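Local coordinates for protein putative transcriptional regulator, sugar-binding family (Arthrobacter aurescens, PDB 3NZE) that probably regulates transcription as a member of the SorC family, binding DNA and a sugar effector, the latter through the domain described here, at residues 66-71 with 153-158; 226-231 with 249-254. All blocks are in the same frame, centred on the assembly; numbering follows the deposited sequence. Where two conformers were deposited one is given.

Interaction 1: residues 66-71 with 153-158; sequences ATLSAV and IAIFGV
Leu68 of the helix that begins at Ala66 meets strand 153-160 with both of its methyl branches. CD2 comes down on the backbone where Phe156 passes into Gly157, 3.6 Å from Phe156 C and equally near Gly157 N, while CD1 reaches CG2 of Ile155 at 3.9 Å. The side chains of Leu68 and Ile155 cross at about a right angle. With Ile155 CG1 beside the backbone N (chi1 -49°), CG2 lies anti to that N, and it is CG2 that meets Leu68 CD1.

Next to Leu68, Thr67 CB lies 4.4 Å from Gly157 CA. A side chain at Gly157 would project toward Thr67, and a CB modelled there would come only 3.1 Å from Thr67 CB; the missing side chain is what lets the helix come this close, with 5.8 Å between the CA atoms of Thr67 and Gly157. The contact is helix-on-sheet packing within a Rossmann-like alpha/beta domain: the helix follows strand 59-62, which pairs in parallel with strand 153-160, and rests against that neighbouring strand. The polar link is indirect. A water lies 3.0 Å from Thr67 OG1 and accepts the N-H of Val158 at 2.9 Å, joining the first turn of the helix to the chain just past Gly157.

Around this first shell, Leu68 also packs on Val62 and on Phe109 of helix 99-113, and Ile155 on Ile60 and Ile50. Backbone hydrogen bonds of Ile155 with Gly61 and Ala63 tie strand 153-160 to strand 59-62 and the chain just after it. Phe156 turns its side chain to the other face of the sheet, onto Arg226 and Cys228.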
ATOM      1  N   ALA A  66       6.960  -4.867   0.494  1.00 20.25           N
ATOM      2  CA  ALA A  66       7.047  -6.271   0.876  1.00 23.65           C
ATOM      3  C   ALA A  66       5.678  -6.953   0.781  1.00 19.20           C
ATOM      4  O   ALA A  66       5.567  -8.070   0.301  1.00 21.42           O
ATOM      5  CB  ALA A  66       7.628  -6.410   2.280  1.00 27.16           C
ATOM      6  N   THR A  67       4.632  -6.253   1.201  1.00 20.85           N
ATOM      7  CA  THR A  67       3.304  -6.837   1.125  1.00 19.68           C
ATOM      8  C   THR A  67       2.902  -7.065  -0.325  1.00 18.05           C
ATOM      9  O   THR A  67       2.456  -8.143  -0.691  1.00 18.49           O
ATOM     10  CB  THR A  67       2.267  -5.971   1.844  1.00 17.39           C
ATOM     11  OG1 THR A  67       2.631  -5.887   3.227  1.00 20.43           O
ATOM     12  CG2 THR A  67       0.860  -6.605   1.724  1.00 17.35           C
ATOM     13  N   LEU A  68       3.068  -6.045  -1.153  1.00 16.50           N
ATOM     14  CA  LEU A  68       2.673  -6.168  -2.548  1.00 17.89           C
ATOM     15  C   LEU A  68       3.508  -7.205  -3.307  1.00 20.40           C
ATOM     16  O   LEU A  68       3.036  -7.824  -4.265  1.00 18.41           O
ATOM     17  CB  LEU A  68       2.718  -4.803  -3.228  1.00 20.50           C
ATOM     18  CG  LEU A  68       1.328  -4.213  -3.464  1.00 23.11           C
ATOM     19  CD1 LEU A  68       0.625  -5.086  -4.502  1.00 20.17           C
ATOM     20  CD2 LEU A  68       0.519  -4.149  -2.166  1.00 22.35           C
ATOM     21  N   SER A  69       4.741  -7.414  -2.867  1.00 19.65           N
ATOM     22  CA  SER A  69       5.561  -8.450  -3.480  1.00 22.40           C
ATOM     23  C   SER A  69       4.893  -9.804  -3.265  1.00 24.31           C
ATOM     24  O   SER A  69       4.730 -10.583  -4.203  1.00 22.00           O
ATOM     25  CB  SER A  69       6.958  -8.466  -2.875  1.00 20.52           C
ATOM     26  OG  SER A  69       7.811  -9.285  -3.651  1.00 23.96           O
ATOM     27  N   ALA A  70       4.503 -10.075  -2.022  1.00 20.47           N
ATOM     28  CA  ALA A  70       3.812 -11.327  -1.707  1.00 19.23           C
ATOM     29  C   ALA A  70       2.528 -11.461  -2.519  1.00 17.74           C
ATOM     30  O   ALA A  70       2.250 -12.515  -3.090  1.00 20.16           O
ATOM     31  CB  ALA A  70       3.538 -11.427  -0.220  1.00 17.59           C
ATOM     32  N   VAL A  71       1.738 -10.392  -2.573  1.00 19.88           N
ATOM     33  CA  VAL A  71       0.533 -10.386  -3.388  1.00 17.29           C
ATOM     34  C   VAL A  71       0.837 -10.736  -4.847  1.00 18.72           C
ATOM     35  O   VAL A  71       0.144 -11.556  -5.459  1.00 19.04           O
ATOM     36  CB  VAL A  71      -0.161  -9.019  -3.306  1.00 19.68           C
ATOM     37  CG1 VAL A  71      -1.319  -8.911  -4.305  1.00 20.62           C
ATOM     38  CG2 VAL A  71      -0.636  -8.771  -1.882  1.00 20.66           C
ATOM     39  N   ILE A 153      -8.011   1.625 -10.247  1.00 17.93           N
ATOM     40  CA  ILE A 153      -7.878   0.983  -8.942  0.71 15.67           C
ATOM     41  C   ILE A 153      -6.472   1.193  -8.382  1.00 20.70           C
ATOM     42  O   ILE A 153      -5.513   1.445  -9.127  1.00 19.25           O
ATOM     43  CB  ILE A 153      -8.245  -0.539  -8.955  0.71 21.64           C
ATOM     44  CG1 ILE A 153      -7.134  -1.389  -9.568  0.71 20.59           C
ATOM     45  CG2 ILE A 153      -9.591  -0.780  -9.653  0.71 24.86           C
ATOM     46  CD1 ILE A 153      -7.453  -2.893  -9.561  0.71 22.71           C
ATOM     47  N   ALA A 154      -6.360   1.151  -7.057  1.00 16.51           N
ATOM     48  CA  ALA A 154      -5.065   1.299  -6.384  1.00 17.04           C
ATOM     49  C   ALA A 154      -4.904   0.108  -5.463  1.00 17.94           C
ATOM     50  O   ALA A 154      -5.860  -0.295  -4.817  1.00 17.40           O
ATOM     51  CB  ALA A 154      -5.016   2.589  -5.572  1.00 15.75           C
ATOM     52  N   ILE A 155      -3.705  -0.461  -5.407  1.00 15.02           N
ATOM     53  CA  ILE A 155      -3.459  -1.603  -4.532  1.00 12.35           C
ATOM     54  C   ILE A 155      -2.246  -1.303  -3.695  1.00 14.99           C
ATOM     55  O   ILE A 155      -1.205  -0.929  -4.235  1.00 15.82           O
ATOM     56  CB  ILE A 155      -3.180  -2.890  -5.335  1.00 18.81           C
ATOM     57  CG1 ILE A 155      -4.245  -3.092  -6.415  1.00 18.29           C
ATOM     58  CG2 ILE A 155      -3.127  -4.099  -4.394  1.00 16.48           C
ATOM     59  CD1 ILE A 155      -3.932  -4.213  -7.408  1.00 17.85           C
ATOM     60  N   PHE A 156      -2.363  -1.477  -2.384  1.00 16.07           N
ATOM     61  CA  PHE A 156      -1.293  -1.059  -1.483  1.00 15.88           C
ATOM     62  C   PHE A 156      -1.318  -1.753  -0.136  1.00 16.65           C
ATOM     63  O   PHE A 156      -2.371  -2.177   0.346  1.00 17.09           O
ATOM     64  CB  PHE A 156      -1.325   0.456  -1.252  1.00 16.21           C
ATOM     65  CG  PHE A 156      -2.676   0.990  -0.819  1.00 13.54           C
ATOM     66  CD1 PHE A 156      -3.039   1.017   0.523  1.00 13.02           C
ATOM     67  CD2 PHE A 156      -3.565   1.473  -1.762  1.00 15.46           C
ATOM     68  CE1 PHE A 156      -4.278   1.525   0.919  1.00 16.57           C
ATOM     69  CE2 PHE A 156      -4.808   1.988  -1.376  1.00 16.84           C
ATOM     70  CZ  PHE A 156      -5.159   2.014  -0.033  1.00 18.56           C
ATOM     71  N   GLY A 157      -0.143  -1.830   0.482  1.00 13.98           N
ATOM     72  CA  GLY A 157      -0.035  -2.203   1.877  1.00 15.53           C
ATOM     73  C   GLY A 157       0.050  -0.948   2.739  1.00 16.01           C
ATOM     74  O   GLY A 157      -0.174   0.168   2.268  1.00 19.16           O
ATOM     75  N   VAL A 158       0.372  -1.130   4.015  1.00 15.73           N
ATOM     76  CA  VAL A 158       0.430  -0.010   4.948  1.00 19.00           C
ATOM     77  C   VAL A 158       1.698  -0.101   5.784  1.00 21.08           C
ATOM     78  O   VAL A 158       1.987  -1.150   6.370  1.00 23.85           O
ATOM     79  CB  VAL A 158      -0.785  -0.016   5.904  1.00 20.81           C
ATOM     80  CG1 VAL A 158      -0.734   1.177   6.860  1.00 24.84           C
ATOM     81  CG2 VAL A 158      -2.087   0.019   5.111  1.00 20.56           C
TER
HETATM   82  O   HOH W   1       0.718  -3.960   4.499  1.00 17.96           O

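Interaction 2: residues 226-231 with 249-254; sequences RICVVS and TDLILD
Arg226 and Thr249 meet where two parallel strands begin to pair. Arg226 N donates to Thr249 OG1 (2.8 Å), and Arg226 O accepts from both Thr249 N and Asp250 N. The arginine chain is bent at chi2 and chi3, and Thr249 CG2 sits over the centre of the guanidinium, 3.5 Å above its plane. The guanidinium nitrogens are hydrogen-bonded to the carbonyls of Leu247, Gly246 and Val223.

Ile227 lies side by side with Ile252, CG2 to CD1 3.5 Å. Cys228 N then donates to Asp250 O (2.8 Å), and its carbonyl accepts from Ile252 N; on the face opposite Ile227, its SG meets Leu251 CD1. Val229 returns to the isoleucine face, 4.3 Å from its CG2 to Ile252 CD1. Val230 N donates to Ile252 O (2.9 Å), its side chain beside Leu253 and against Leu239 of helix 236-244, the crossover helix of this beta-alpha-beta unit. At Ser231, CA approaches Asp254 OD1 to 3.3 Å; the same OD1 is hydrogen-bonded to Gly232 N and Ser257 OG, and Asp254 is the N-cap of helix 255-261.

Thr249 OG1 occupies the crowded position between backbone N and carbonyl carbon (chi1 56°) and donates to Asp250 OD2. A valine in its place would probably leave Arg226 N and Asp250 OD2 each without this partner. At once donor to Asp250 OD2 and acceptor from Arg226 N, the hydroxyl relays between the backbone of one strand and the carboxylate of the other; Asp250 OD2 is also salt-bridged to Arg225 NE, which is likely to stabilise its negative charge.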
ATOM      1  N   ARG A 226      -9.900   0.975  -3.889  1.00 14.65           N
ATOM      2  CA  ARG A 226      -8.596   1.023  -3.242  1.00 12.46           C
ATOM      3  C   ARG A 226      -8.454  -0.219  -2.372  1.00 17.83           C
ATOM      4  O   ARG A 226      -9.152  -0.372  -1.368  1.00 18.00           O
ATOM      5  CB  ARG A 226      -8.447   2.285  -2.388  1.00 12.53           C
ATOM      6  CG  ARG A 226      -8.265   3.560  -3.201  1.00 16.32           C
ATOM      7  CD  ARG A 226      -9.542   4.345  -3.303  1.00 19.01           C
ATOM      8  NE  ARG A 226     -10.034   4.757  -1.987  1.00 20.09           N
ATOM      9  CZ  ARG A 226     -11.191   5.372  -1.794  1.00 19.64           C
ATOM     10  NH1 ARG A 226     -11.574   5.696  -0.563  1.00 19.94           N
ATOM     11  NH2 ARG A 226     -11.969   5.656  -2.827  1.00 18.45           N
ATOM     12  N   ILE A 227      -7.556  -1.109  -2.772  1.00 15.94           N
ATOM     13  CA  ILE A 227      -7.433  -2.409  -2.118  1.00 15.69           C
ATOM     14  C   ILE A 227      -6.240  -2.344  -1.191  1.00 17.76           C
ATOM     15  O   ILE A 227      -5.104  -2.167  -1.635  1.00 16.13           O
ATOM     16  CB  ILE A 227      -7.232  -3.569  -3.122  1.00 16.71           C
ATOM     17  CG1 ILE A 227      -8.443  -3.717  -4.048  1.00 24.54           C
ATOM     18  CG2 ILE A 227      -7.059  -4.888  -2.399  1.00 18.08           C
ATOM     19  CD1 ILE A 227      -8.494  -2.741  -5.176  1.00 31.16           C
ATOM     20  N   CYS A 228      -6.522  -2.476   0.097  1.00 14.96           N
ATOM     21  CA  CYS A 228      -5.531  -2.322   1.147  1.00 13.37           C
ATOM     22  C   CYS A 228      -5.246  -3.683   1.764  1.00 14.05           C
ATOM     23  O   CYS A 228      -6.168  -4.383   2.203  1.00 15.17           O
ATOM     24  CB  CYS A 228      -6.084  -1.360   2.204  1.00 13.54           C
ATOM     25  SG  CYS A 228      -4.980  -1.088   3.596  1.00 19.34           S
ATOM     26  N   VAL A 229      -3.972  -4.069   1.805  1.00 12.19           N
ATOM     27  CA  VAL A 229      -3.614  -5.411   2.260  1.00 13.27           C
ATOM     28  C   VAL A 229      -2.682  -5.293   3.444  1.00 18.74           C
ATOM     29  O   VAL A 229      -1.640  -4.664   3.343  1.00 18.38           O
ATOM     30  CB  VAL A 229      -2.897  -6.221   1.170  1.00 15.76           C
ATOM     31  CG1 VAL A 229      -2.614  -7.629   1.683  1.00 14.72           C
ATOM     32  CG2 VAL A 229      -3.729  -6.252  -0.123  1.00 19.06           C
ATOM     33  N   VAL A 230      -3.064  -5.897   4.562  1.00 18.18           N
ATOM     34  CA  VAL A 230      -2.298  -5.779   5.795  1.00 18.63           C
ATOM     35  C   VAL A 230      -2.057  -7.124   6.471  1.00 18.92           C
ATOM     36  O   VAL A 230      -2.962  -7.937   6.576  1.00 18.94           O
ATOM     37  CB  VAL A 230      -3.055  -4.869   6.776  1.00 23.88           C
ATOM     38  CG1 VAL A 230      -2.500  -5.013   8.180  1.00 27.44           C
ATOM     39  CG2 VAL A 230      -2.973  -3.429   6.299  1.00 25.78           C
ATOM     40  N   SER A 231      -0.834  -7.347   6.950  1.00 21.10           N
ATOM     41  CA  SER A 231      -0.541  -8.546   7.737  1.00 23.37           C
ATOM     42  C   SER A 231       0.394  -8.235   8.908  1.00 23.39           C
ATOM     43  O   SER A 231       1.391  -7.530   8.748  1.00 29.22           O
ATOM     44  CB  SER A 231       0.065  -9.640   6.856  1.00 24.62           C
ATOM     45  OG  SER A 231       0.236 -10.833   7.600  1.00 25.90           O
ATOM     46  N   THR A 249     -11.138   1.095   0.130  1.00 17.05           N
ATOM     47  CA  THR A 249     -12.526   0.673  -0.062  1.00 16.14           C
ATOM     48  C   THR A 249     -12.668  -0.821   0.261  1.00 19.28           C
ATOM     49  O   THR A 249     -13.738  -1.286   0.655  1.00 19.38           O
ATOM     50  CB  THR A 249     -13.027   0.928  -1.505  1.00 14.65           C
ATOM     51  OG1 THR A 249     -12.146   0.277  -2.437  1.00 17.19           O
ATOM     52  CG2 THR A 249     -13.063   2.412  -1.811  1.00 17.61           C
ATOM     53  N   ASP A 250     -11.582  -1.571   0.074  1.00 16.84           N
ATOM     54  CA  ASP A 250     -11.556  -3.010   0.282  1.00 15.59           C
ATOM     55  C   ASP A 250     -10.327  -3.358   1.111  1.00 17.74           C
ATOM     56  O   ASP A 250      -9.227  -2.901   0.823  1.00 21.41           O
ATOM     57  CB  ASP A 250     -11.492  -3.747  -1.056  1.00 16.64           C
ATOM     58  CG  ASP A 250     -12.675  -3.425  -1.956  1.00 24.67           C
ATOM     59  OD1 ASP A 250     -13.681  -4.169  -1.926  1.00 20.39           O
ATOM     60  OD2 ASP A 250     -12.606  -2.419  -2.682  1.00 26.93           O
ATOM     61  N   LEU A 251     -10.520  -4.143   2.155  1.00 14.13           N
ATOM     62  CA  LEU A 251      -9.426  -4.448   3.069  1.00 15.81           C
ATOM     63  C   LEU A 251      -9.263  -5.951   3.203  1.00 15.26           C
ATOM     64  O   LEU A 251     -10.249  -6.669   3.379  1.00 18.06           O
ATOM     65  CB  LEU A 251      -9.741  -3.829   4.434  1.00 14.23           C
ATOM     66  CG  LEU A 251      -8.837  -4.159   5.619  1.00 17.44           C
ATOM     67  CD1 LEU A 251      -7.451  -3.542   5.401  1.00 16.03           C
ATOM     68  CD2 LEU A 251      -9.454  -3.643   6.911  1.00 16.23           C
ATOM     69  N   ILE A 252      -8.024  -6.433   3.105  1.00 13.39           N
ATOM     70  CA  ILE A 252      -7.717  -7.834   3.372  1.00 17.20           C
ATOM     71  C   ILE A 252      -6.674  -7.885   4.483  1.00 16.24           C
ATOM     72  O   ILE A 252      -5.634  -7.235   4.382  1.00 16.08           O
ATOM     73  CB  ILE A 252      -7.173  -8.555   2.122  1.00 16.24           C
ATOM     74  CG1 ILE A 252      -8.173  -8.460   0.967  1.00 19.39           C
ATOM     75  CG2 ILE A 252      -6.878 -10.038   2.432  1.00 17.66           C
ATOM     76  CD1 ILE A 252      -7.896  -7.331   0.028  1.00 19.46           C
ATOM     77  N   LEU A 253      -6.960  -8.621   5.557  1.00 14.99           N
ATOM     78  CA  LEU A 253      -6.036  -8.673   6.687  1.00 16.70           C
ATOM     79  C   LEU A 253      -6.168  -9.978   7.448  1.00 16.11           C
ATOM     80  O   LEU A 253      -7.169 -10.681   7.321  1.00 18.67           O
ATOM     81  CB  LEU A 253      -6.244  -7.484   7.633  1.00 15.88           C
ATOM     82  CG  LEU A 253      -7.388  -7.530   8.656  1.00 14.89           C
ATOM     83  CD1 LEU A 253      -7.308  -6.332   9.595  1.00 22.30           C
ATOM     84  CD2 LEU A 253      -8.770  -7.580   7.997  1.00 15.99           C
ATOM     85  N   ASP A 254      -5.145 -10.311   8.237  1.00 15.88           N
ATOM     86  CA  ASP A 254      -5.152 -11.575   8.955  1.00 16.83           C
ATOM     87  C   ASP A 254      -6.028 -11.483  10.197  1.00 19.61           C
ATOM     88  O   ASP A 254      -6.270 -10.392  10.718  1.00 19.39           O
ATOM     89  CB  ASP A 254      -3.735 -11.969   9.364  1.00 21.03           C
ATOM     90  CG  ASP A 254      -3.112 -10.972  10.318  1.00 26.87           C
ATOM     91  OD1 ASP A 254      -2.759  -9.864   9.862  1.00 25.68           O
ATOM     92  OD2 ASP A 254      -2.988 -11.299  11.525  1.00 23.81           O
TER

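Interactions 1 and 2 meet on one sheet, their centres about 9 Å apart, because strands 153-160 and 225-230 are neighbours in it. Ile227 N lies 2.8 Å from Ala154 O and Val229 N 2.9 Å from Phe156 O, both probable hydrogen bonds, so strand 225-230 is paired in parallel on both edges, by 153-160 and 250-254. Side chains join them too: Val158 CG2 packs 3.4 Å from Cys228 SG, and Thr67 CG2 reaches Val229 O at 3.6 Å, carrying the helix of interaction 1 across to the next strand. Both contacts lie in the buried framework of the probable sugar-binding domain, away from Thr96 and Glu118, seen to bind calcium, though not in this chain.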